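Local coordinates for hypothetical protein PA3352 (Pseudomonas aeruginosa, PDB 2FUP), which probably acts in flagellum synthesis as an FlgN-family protein, a family of export chaperones for hook-filament junction proteins, at residues A[6-9]-A[10-14]; A[61-64]-A[65-69]; A[98-101]-A[102-106]. All coordinates share one frame; numbering follows the deposited sequence. Where two conformers were deposited one is given.

Contact 1: residues A[6-9]-A[10-14]; sequences PTLL and DLFAE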
ATOM      1  N   PRO A   6      -7.133  15.639   9.928  1.00 16.64           N
ATOM      2  CA  PRO A   6      -6.080  15.223   9.016  1.00 17.39           C
ATOM      3  C   PRO A   6      -5.882  13.724   8.933  1.00 19.26           C
ATOM      4  O   PRO A   6      -5.038  13.276   8.118  1.00 18.00           O
ATOM      5  CB  PRO A   6      -4.862  15.884   9.627  1.00 18.78           C
ATOM      6  CG  PRO A   6      -5.196  15.968  11.077  1.00 19.86           C
ATOM      7  CD  PRO A   6      -6.584  16.312  11.108  1.00 18.53           C
ATOM      8  N   THR A   7      -6.653  12.947   9.712  1.00 16.93           N
ATOM      9  CA  THR A   7      -6.257  11.518   9.830  1.00 16.46           C
ATOM     10  C   THR A   7      -6.236  10.733   8.551  1.00 17.08           C
ATOM     11  O   THR A   7      -5.299  10.034   8.249  1.00 17.98           O
ATOM     12  CB  THR A   7      -7.131  10.820  10.833  1.00 19.08           C
ATOM     13  OG1 THR A   7      -7.170  11.596  12.030  1.00 21.76           O
ATOM     14  CG2 THR A   7      -6.651   9.433  11.152  1.00 18.59           C
ATOM     15  N   LEU A   8      -7.291  10.819   7.751  1.00 16.62           N
ATOM     16  CA  LEU A   8      -7.356  10.023   6.549  1.00 15.46           C
ATOM     17  C   LEU A   8      -6.255  10.403   5.577  1.00 17.05           C
ATOM     18  O   LEU A   8      -5.592   9.505   4.982  1.00 17.37           O
ATOM     19  CB  LEU A   8      -8.710  10.086   5.851  1.00 18.02           C
ATOM     20  CG  LEU A   8      -8.982   9.113   4.738  1.00 19.26           C
ATOM     21  CD1 LEU A   8      -8.879   7.687   5.225  1.00 20.54           C
ATOM     22  CD2 LEU A   8     -10.347   9.273   4.137  1.00 21.53           C
ATOM     23  N   LEU A   9      -6.051  11.702   5.391  1.00 17.68           N
ATOM     24  CA  LEU A   9      -5.017  12.119   4.486  1.00 17.84           C
ATOM     25  C   LEU A   9      -3.646  11.691   4.980  1.00 18.01           C
ATOM     26  O   LEU A   9      -2.800  11.288   4.183  1.00 19.71           O
ATOM     27  CB  LEU A   9      -5.099  13.626   4.248  1.00 19.51           C
ATOM     28  CG  LEU A   9      -4.137  14.192   3.185  1.00 19.80           C
ATOM     29  CD1 LEU A   9      -4.354  13.606   1.807  1.00 18.95           C
ATOM     30  CD2 LEU A   9      -4.382  15.733   3.120  1.00 19.48           C
ATOM     31  N   ASP A  10      -3.426  11.703   6.284  1.00 17.75           N
ATOM     32  CA  ASP A  10      -2.135  11.266   6.858  1.00 17.93           C
ATOM     33  C   ASP A  10      -1.940   9.803   6.572  1.00 20.38           C
ATOM     34  O   ASP A  10      -0.837   9.372   6.232  1.00 18.97           O
ATOM     35  CB  ASP A  10      -2.103  11.530   8.349  1.00 19.95           C
ATOM     36  CG  ASP A  10      -0.772  11.270   8.943  1.00 26.85           C
ATOM     37  OD1 ASP A  10       0.190  11.953   8.598  1.00 22.67           O
ATOM     38  OD2 ASP A  10      -0.705  10.431   9.869  1.00 30.30           O
ATOM     39  N   LEU A  11      -3.005   9.010   6.695  1.00 18.31           N
ATOM     40  CA  LEU A  11      -2.867   7.568   6.404  1.00 16.90           C
ATOM     41  C   LEU A  11      -2.512   7.312   4.963  1.00 18.03           C
ATOM     42  O   LEU A  11      -1.704   6.448   4.641  1.00 19.35           O
ATOM     43  CB  LEU A  11      -4.167   6.856   6.767  1.00 17.83           C
ATOM     44  CG  LEU A  11      -4.472   6.771   8.254  1.00 19.67           C
ATOM     45  CD1 LEU A  11      -5.909   6.413   8.516  1.00 19.20           C
ATOM     46  CD2 LEU A  11      -3.595   5.809   8.954  1.00 19.36           C
ATOM     47  N   PHE A  12      -3.122   8.046   4.057  1.00 17.42           N
ATOM     48  CA  PHE A  12      -2.753   7.907   2.667  1.00 17.67           C
ATOM     49  C   PHE A  12      -1.309   8.319   2.456  1.00 20.46           C
ATOM     50  O   PHE A  12      -0.599   7.641   1.713  1.00 19.37           O
ATOM     51  CB  PHE A  12      -3.644   8.756   1.755  1.00 19.61           C
ATOM     52  CG  PHE A  12      -4.944   8.111   1.406  1.00 19.59           C
ATOM     53  CD1 PHE A  12      -5.015   6.922   0.707  1.00 18.49           C
ATOM     54  CD2 PHE A  12      -6.150   8.699   1.749  1.00 20.88           C
ATOM     55  CE1 PHE A  12      -6.211   6.331   0.396  1.00 19.91           C
ATOM     56  CE2 PHE A  12      -7.392   8.076   1.430  1.00 24.92           C
ATOM     57  CZ  PHE A  12      -7.413   6.881   0.734  1.00 22.87           C
ATOM     58  N   ALA A  13      -0.890   9.443   3.029  1.00 19.39           N
ATOM     59  CA  ALA A  13       0.504   9.914   2.851  1.00 20.57           C
ATOM     60  C   ALA A  13       1.476   8.864   3.376  1.00 19.72           C
ATOM     61  O   ALA A  13       2.464   8.544   2.734  1.00 20.37           O
ATOM     62  CB  ALA A  13       0.723  11.261   3.583  1.00 24.62           C
ATOM     63  N   GLU A  14       1.219   8.342   4.553  1.00 18.62           N
ATOM     64  CA  GLU A  14       2.087   7.314   5.107  1.00 19.42           C
ATOM     65  C   GLU A  14       2.143   6.083   4.216  1.00 20.16           C
ATOM     66  O   GLU A  14       3.213   5.546   3.934  1.00 19.12           O
ATOM     67  CB  GLU A  14       1.578   6.868   6.478  1.00 22.86           C
ATOM     68  CG  GLU A  14       1.724   7.901   7.563  1.00 25.04           C
ATOM     69  CD  GLU A  14       1.233   7.460   8.951  1.00 34.34           C
ATOM     70  OE1 GLU A  14       0.900   6.238   9.114  1.00 38.81           O
ATOM     71  OE2 GLU A  14       1.212   8.351   9.869  1.00 42.13           O
TER
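Leu-8 and Phe-12 lie side by side, one turn apart near the start of helix 7-34, and point the same way into the protein. Along Phe-12, CB passes the carbonyl oxygens of Leu-9 and Leu-8. Further out, CD2 comes 3.4 Å from Leu-8 O, which meets the ring obliquely. CE2 then reaches the branch point of the leucine, 3.8 Å from Leu-8 CG, with both leucine methyls only slightly farther off. With chi1 at -83° the ring carbon CG sits beside the backbone N and the ring leans back along Leu-8. Other helices complete the surroundings of Phe-12, with Arg-62, Leu-78 and Arg-94 touching its side chain, and a bound methylpentanediol lies about 3 Å from it. On the next flank, Thr-7 CG2 approaches Leu-11 CD1 at 4.1 Å, while Thr-7 OG1 turns to the hydroxyl of Ser-5. The backbone beneath begins with Asp-10 N bonding to Pro-6 O at 2.9 Å, and Phe-12 N to Leu-8 O at 3.0 Å continues the series. Apolar residues three and four apart along one flank are typical of an amphipathic helix, here helix 7-34 in its antiparallel pairing with helix 39-68.

Contact 2: residues A[61-64]-A[65-69]; sequences ARAE and ILREA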
ATOM      1  N   ALA A  61      -7.287   0.977   8.994  1.00 17.22           N
ATOM      2  CA  ALA A  61      -7.623   2.304   9.563  1.00 15.64           C
ATOM      3  C   ALA A  61      -8.453   3.080   8.564  1.00 16.82           C
ATOM      4  O   ALA A  61      -9.487   3.663   8.909  1.00 18.43           O
ATOM      5  CB  ALA A  61      -6.382   3.021   9.933  1.00 16.30           C
ATOM      6  N   ARG A  62      -7.983   3.128   7.298  1.00 17.34           N
ATOM      7  CA  ARG A  62      -8.745   3.865   6.283  1.00 19.28           C
ATOM      8  C   ARG A  62     -10.150   3.277   6.109  1.00 16.90           C
ATOM      9  O   ARG A  62     -11.166   4.000   5.974  1.00 18.51           O
ATOM     10  CB  ARG A  62      -8.038   3.865   4.918  1.00 17.93           C
ATOM     11  CG  ARG A  62      -6.762   4.678   5.042  0.50 18.34           C
ATOM     12  CD  ARG A  62      -6.322   5.126   3.663  0.50 17.33           C
ATOM     13  NE  ARG A  62      -6.114   3.899   2.919  0.50 20.08           N
ATOM     14  CZ  ARG A  62      -5.013   3.176   3.032  0.50 14.38           C
ATOM     15  NH1 ARG A  62      -3.990   3.641   3.706  0.50 24.60           N
ATOM     16  NH2 ARG A  62      -4.915   2.023   2.439  0.50 19.16           N
ATOM     17  N   ALA A  63     -10.232   1.937   6.102  1.00 18.20           N
ATOM     18  CA  ALA A  63     -11.534   1.269   5.935  1.00 17.62           C
ATOM     19  C   ALA A  63     -12.468   1.649   7.098  1.00 17.34           C
ATOM     20  O   ALA A  63     -13.680   1.885   6.890  1.00 19.31           O
ATOM     21  CB  ALA A  63     -11.372  -0.292   5.895  1.00 17.81           C
ATOM     22  N   GLU A  64     -11.915   1.692   8.341  1.00 16.69           N
ATOM     23  CA  GLU A  64     -12.728   2.021   9.498  1.00 16.34           C
ATOM     24  C   GLU A  64     -13.246   3.460   9.454  1.00 16.34           C
ATOM     25  O   GLU A  64     -14.402   3.730   9.790  1.00 17.76           O
ATOM     26  CB  GLU A  64     -11.970   1.739  10.798  1.00 15.91           C
ATOM     27  CG  GLU A  64     -12.757   1.962  12.112  1.00 18.36           C
ATOM     28  CD  GLU A  64     -14.020   1.123  12.287  1.00 21.22           C
ATOM     29  OE1 GLU A  64     -14.054   0.026  11.686  1.00 18.33           O
ATOM     30  OE2 GLU A  64     -14.960   1.545  13.071  1.00 18.46           O
ATOM     31  N   ILE A  65     -12.416   4.389   8.983  1.00 16.87           N
ATOM     32  CA  ILE A  65     -12.840   5.753   8.869  1.00 17.41           C
ATOM     33  C   ILE A  65     -14.008   5.815   7.882  1.00 16.69           C
ATOM     34  O   ILE A  65     -15.022   6.508   8.125  1.00 18.87           O
ATOM     35  CB  ILE A  65     -11.639   6.648   8.470  1.00 17.67           C
ATOM     36  CG1 ILE A  65     -10.677   6.727   9.642  1.00 19.19           C
ATOM     37  CG2 ILE A  65     -12.117   7.983   8.003  1.00 19.74           C
ATOM     38  CD1 ILE A  65      -9.368   7.386   9.326  1.00 20.69           C
ATOM     39  N   LEU A  66     -13.862   5.201   6.710  1.00 18.50           N
ATOM     40  CA  LEU A  66     -14.937   5.275   5.732  1.00 17.61           C
ATOM     41  C   LEU A  66     -16.205   4.564   6.210  1.00 17.71           C
ATOM     42  O   LEU A  66     -17.323   5.086   6.027  1.00 18.80           O
ATOM     43  CB  LEU A  66     -14.487   4.734   4.359  1.00 20.06           C
ATOM     44  CG  LEU A  66     -13.302   5.451   3.699  1.00 23.12           C
ATOM     45  CD1 LEU A  66     -12.888   4.732   2.410  1.00 25.90           C
ATOM     46  CD2 LEU A  66     -13.673   6.869   3.450  1.00 22.23           C
ATOM     47  N   ARG A  67     -16.045   3.407   6.851  1.00 18.30           N
ATOM     48  CA  ARG A  67     -17.201   2.696   7.345  1.00 17.86           C
ATOM     49  C   ARG A  67     -18.000   3.502   8.382  1.00 17.74           C
ATOM     50  O   ARG A  67     -19.232   3.552   8.319  1.00 19.98           O
ATOM     51  CB  ARG A  67     -16.706   1.392   7.965  1.00 22.53           C
ATOM     52  CG  ARG A  67     -17.614   0.394   8.620  1.00 30.82           C
ATOM     53  CD  ARG A  67     -16.685  -0.717   9.220  1.00 20.29           C
ATOM     54  NE  ARG A  67     -16.027  -1.536   8.195  1.00 22.45           N
ATOM     55  CZ  ARG A  67     -14.773  -1.900   8.214  1.00 22.12           C
ATOM     56  NH1 ARG A  67     -13.957  -1.511   9.182  1.00 19.85           N
ATOM     57  NH2 ARG A  67     -14.269  -2.672   7.256  1.00 24.11           N
ATOM     58  N   GLU A  68     -17.283   4.157   9.294  1.00 17.50           N
ATOM     59  CA  GLU A  68     -17.925   4.951  10.321  1.00 18.70           C
ATOM     60  C   GLU A  68     -18.595   6.151   9.713  1.00 20.63           C
ATOM     61  O   GLU A  68     -19.609   6.622  10.247  1.00 21.03           O
ATOM     62  CB  GLU A  68     -16.933   5.371  11.393  1.00 18.93           C
ATOM     63  CG  GLU A  68     -16.430   4.193  12.192  1.00 17.38           C
ATOM     64  CD  GLU A  68     -15.501   4.609  13.374  1.00 22.01           C
ATOM     65  OE1 GLU A  68     -15.396   5.858  13.644  1.00 21.11           O
ATOM     66  OE2 GLU A  68     -14.843   3.715  13.964  1.00 19.51           O
ATOM     67  N   ALA A  69     -18.108   6.652   8.575  1.00 19.14           N
ATOM     68  CA  ALA A  69     -18.731   7.804   7.889  1.00 19.73           C
ATOM     69  C   ALA A  69     -19.943   7.317   7.090  1.00 20.69           C
ATOM     70  O   ALA A  69     -20.633   8.137   6.509  1.00 25.74           O
ATOM     71  CB  ALA A  69     -17.708   8.458   6.960  1.00 21.93           C
TER
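Glu-64 and Arg-67 form an i to i+3 salt bridge on the outer side of an amphipathic alpha-helix, in the last turns of helix 39-68. The inner side is close-packed. Here Ile-65 CG1 lies 3.4 Å from Ala-61 O, and Leu-66 CG sits equally close over Arg-62 O, both stems folding back on the preceding turn. Beyond the turn, Ile-65 packs on Leu-11 and Tyr-81, and Leu-66 on Val-71, Leu-73 and Tyr-81, so this flank joins helix 39-68 to helix 7-34 and to the chain that follows it. In the conformer given, Arg-62 NH1 forms a salt bridge with Asp-15. Under both sides runs the regular backbone bonding, with Arg-67 N to Ala-63 O the shortest of the set at 2.8 Å. The outer side is more open to solvent: Arg-67 and Glu-68 are exposed, and one salt bridge is the main side-chain tie. CG anti to the backbone N (chi1 -176°) sends Glu-64 outward from the helix; Arg-67, bent at chi3, folds back to meet it, and the two cross at about a right angle. One face of the guanidinium lies over the Ala-63 carbonyl, offset toward the rim, with NH2 4.0 Å from Ala-63 CB. At its edge, Arg-67 NH1 donates to Glu-64 OE1 over 2.9 Å; the oxygen is only 2° out of the guanidinium plane, and the N-H...O angle is 151°, so the bond is somewhat bent.

Contact 3: residues A[98-101]-A[102-106]; sequences LGEL and LERCQ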
ATOM      1  N   LEU A  98      -1.992   5.727  -4.472  1.00 17.01           N
ATOM      2  CA  LEU A  98      -1.816   4.497  -3.708  1.00 17.15           C
ATOM      3  C   LEU A  98      -2.320   3.297  -4.435  1.00 17.24           C
ATOM      4  O   LEU A  98      -1.658   2.263  -4.467  1.00 18.23           O
ATOM      5  CB  LEU A  98      -2.484   4.628  -2.335  1.00 18.64           C
ATOM      6  CG  LEU A  98      -2.283   3.433  -1.399  1.00 19.25           C
ATOM      7  CD1 LEU A  98      -0.797   3.177  -1.071  1.00 18.09           C
ATOM      8  CD2 LEU A  98      -3.104   3.545  -0.123  1.00 19.80           C
ATOM      9  N   GLY A  99      -3.505   3.377  -5.069  1.00 17.28           N
ATOM     10  CA  GLY A  99      -3.984   2.227  -5.801  1.00 18.21           C
ATOM     11  C   GLY A  99      -3.033   1.818  -6.906  1.00 17.86           C
ATOM     12  O   GLY A  99      -2.754   0.628  -7.110  1.00 18.01           O
ATOM     13  N   GLU A 100      -2.426   2.789  -7.628  1.00 18.55           N
ATOM     14  CA  GLU A 100      -1.477   2.443  -8.665  1.00 17.96           C
ATOM     15  C   GLU A 100      -0.238   1.777  -8.048  1.00 20.50           C
ATOM     16  O   GLU A 100       0.225   0.772  -8.569  1.00 18.47           O
ATOM     17  CB  GLU A 100      -1.028   3.715  -9.360  1.00 19.42           C
ATOM     18  CG  GLU A 100      -0.060   3.505 -10.464  1.00 21.41           C
ATOM     19  CD  GLU A 100       0.380   4.827 -11.060  1.00 26.79           C
ATOM     20  OE1 GLU A 100      -0.402   5.491 -11.727  1.00 26.54           O
ATOM     21  OE2 GLU A 100       1.560   5.187 -10.895  1.00 39.20           O
ATOM     22  N   LEU A 101       0.256   2.345  -6.956  1.00 18.89           N
ATOM     23  CA  LEU A 101       1.487   1.793  -6.349  1.00 17.12           C
ATOM     24  C   LEU A 101       1.251   0.390  -5.828  1.00 19.60           C
ATOM     25  O   LEU A 101       2.131  -0.454  -5.955  1.00 19.25           O
ATOM     26  CB  LEU A 101       1.949   2.684  -5.213  1.00 18.78           C
ATOM     27  CG  LEU A 101       2.627   4.010  -5.588  1.00 21.86           C
ATOM     28  CD1 LEU A 101       2.790   4.949  -4.419  1.00 24.13           C
ATOM     29  CD2 LEU A 101       4.042   3.731  -6.194  1.00 27.56           C
ATOM     30  N   LEU A 102       0.100   0.134  -5.224  1.00 18.24           N
ATOM     31  CA  LEU A 102      -0.164  -1.226  -4.702  1.00 18.27           C
ATOM     32  C   LEU A 102      -0.236  -2.224  -5.838  1.00 21.00           C
ATOM     33  O   LEU A 102       0.236  -3.377  -5.757  1.00 20.33           O
ATOM     34  CB  LEU A 102      -1.410  -1.271  -3.832  1.00 21.88           C
ATOM     35  CG  LEU A 102      -1.351  -0.486  -2.550  1.00 23.91           C
ATOM     36  CD1 LEU A 102      -2.711  -0.469  -1.788  1.00 25.99           C
ATOM     37  CD2 LEU A 102      -0.210  -0.998  -1.646  1.00 26.81           C
ATOM     38  N   GLU A 103      -0.810  -1.810  -6.970  1.00 20.27           N
ATOM     39  CA  GLU A 103      -0.887  -2.692  -8.093  1.00 21.63           C
ATOM     40  C   GLU A 103       0.536  -2.945  -8.651  1.00 19.54           C
ATOM     41  O   GLU A 103       0.896  -4.092  -9.029  1.00 21.85           O
ATOM     42  CB  GLU A 103      -1.824  -2.077  -9.171  1.00 21.12           C
ATOM     43  CG  GLU A 103      -1.802  -2.807 -10.524  1.00 28.57           C
ATOM     44  CD  GLU A 103      -2.791  -2.154 -11.544  1.00 27.91           C
ATOM     45  OE1 GLU A 103      -3.972  -2.518 -11.501  1.00 33.60           O
ATOM     46  OE2 GLU A 103      -2.361  -1.328 -12.391  1.00 37.71           O
ATOM     47  N   ARG A 104       1.368  -1.905  -8.740  1.00 19.69           N
ATOM     48  CA  ARG A 104       2.734  -2.075  -9.177  1.00 18.95           C
ATOM     49  C   ARG A 104       3.484  -3.047  -8.259  1.00 21.42           C
ATOM     50  O   ARG A 104       4.240  -3.903  -8.750  1.00 20.60           O
ATOM     51  CB  ARG A 104       3.443  -0.716  -9.188  1.00 21.14           C
ATOM     52  CG  ARG A 104       2.986   0.206 -10.306  1.00 24.49           C
ATOM     53  CD  ARG A 104       3.568   1.607 -10.183  1.00 28.71           C
ATOM     54  NE  ARG A 104       4.974   1.655 -10.594  1.00 35.41           N
ATOM     55  CZ  ARG A 104       5.826   2.663 -10.334  1.00 46.98           C
ATOM     56  NH1 ARG A 104       5.445   3.724  -9.615  1.00 48.91           N
ATOM     57  NH2 ARG A 104       7.087   2.596 -10.789  1.00 45.80           N
ATOM     58  N   CYS A 105       3.320  -2.885  -6.955  1.00 21.61           N
ATOM     59  CA  CYS A 105       3.957  -3.826  -6.006  1.00 19.26           C
ATOM     60  C   CYS A 105       3.483  -5.253  -6.284  1.00 21.92           C
ATOM     61  O   CYS A 105       4.287  -6.192  -6.298  1.00 22.06           O
ATOM     62  CB  CYS A 105       3.634  -3.473  -4.586  1.00 20.11           C
ATOM     63  SG  CYS A 105       4.392  -1.969  -3.900  1.00 20.90           S
ATOM     64  N   GLN A 106       2.188  -5.426  -6.454  1.00 22.12           N
ATOM     65  CA  GLN A 106       1.651  -6.778  -6.663  1.00 24.64           C
ATOM     66  C   GLN A 106       2.219  -7.410  -7.878  1.00 23.62           C
ATOM     67  O   GLN A 106       2.644  -8.596  -7.834  1.00 23.71           O
ATOM     68  CB  GLN A 106       0.138  -6.714  -6.797  1.00 24.83           C
ATOM     69  CG  GLN A 106      -0.506  -8.070  -6.999  1.00 34.53           C
ATOM     70  CD  GLN A 106      -2.032  -7.894  -7.037  1.00 47.96           C
ATOM     71  OE1 GLN A 106      -2.567  -7.285  -7.991  1.00 47.66           O
ATOM     72  NE2 GLN A 106      -2.732  -8.380  -5.984  1.00 41.48           N
TER
HETATM   73  O   HOH W   1       3.106   4.793  -8.917  1.00 31.70           O
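Two faces of one amphipathic helix, the middle of helix 88-114, are joined within this single stretch: leucines that enter the bundle and a charged pair that looks outward. On the inner face Leu-98 and Leu-102 are one turn apart and their side chains cross at a slant. Leu-98 CG meets the methyl Leu-102 CD1 at 3.9 Å, while Leu-98 CD1 leans against Leu-102 CG. The two first torsions differ, and this brings the groups together: Leu-98 has CG anti to the backbone N (chi1 -176°) and points outward from the helix with CD1 tipped forward, whereas Leu-102 has CG beside its backbone N (chi1 -65°) and folds back, with CG 3.4 Å from Leu-98 O. Leu-102 also packs on Leu-127 and Leu-130 of helix 121-130, and Leu-101 on Ile-16 and Asn-20 of helix 7-34.

The outer face carries Glu-100 and Arg-104, side by side and pointing the same way. Their charged ends do not touch: Glu-100 OE2 is 4.3 Å from Arg-104 NH1 and well out of the guanidinium plane, so no N-H is aimed at it. One water closes the gap, donating to Glu-100 OE2 at 2.5 Å and accepting from Arg-104 NH1 at 2.7 Å; it sits at the guanidinium edge, in plane. Arg-104 NH1 also lies 3.7 Å from Leu-101 CD2, which approaches the guanidinium obliquely, and the aliphatic part of Arg-104 passes close to Glu-100 O and CG. Beneath them Arg-104 N bonds to Glu-100 O at 2.9 Å. An i to i+4 acid-base pair on the outer face, here joined by a water beside the buried Leu-101, with leucines on the inner face, is characteristic of an amphipathic helix in an up-and-down bundle.

In the fold
The three contacts lie on three different helices that pack together. Contacts 1 and 2 are the closest pair, their centres about 12 Å apart, and meet broadly: Phe-12 CE1 lies 3.5 Å from Arg-62 CD, and Leu-11 CD1 lies 3.7 Å from Ile-65 CD1. Contact 3 is farther, its centre about 17 Å from that of contact 1 and about 21 Å from that of contact 2. Leu-98 CD2 nevertheless lies 4.0 Å from Phe-12 CD1. In the conformer given, Arg-62 NH2 lies 3.5 Å from Leu-98 CD2, and there the three contacts meet. Bound methylpentanediol, probably from the crystallisation liquor, lies near all three contacts, within about 5 Å of Phe-12, Leu-66 and Gly-99.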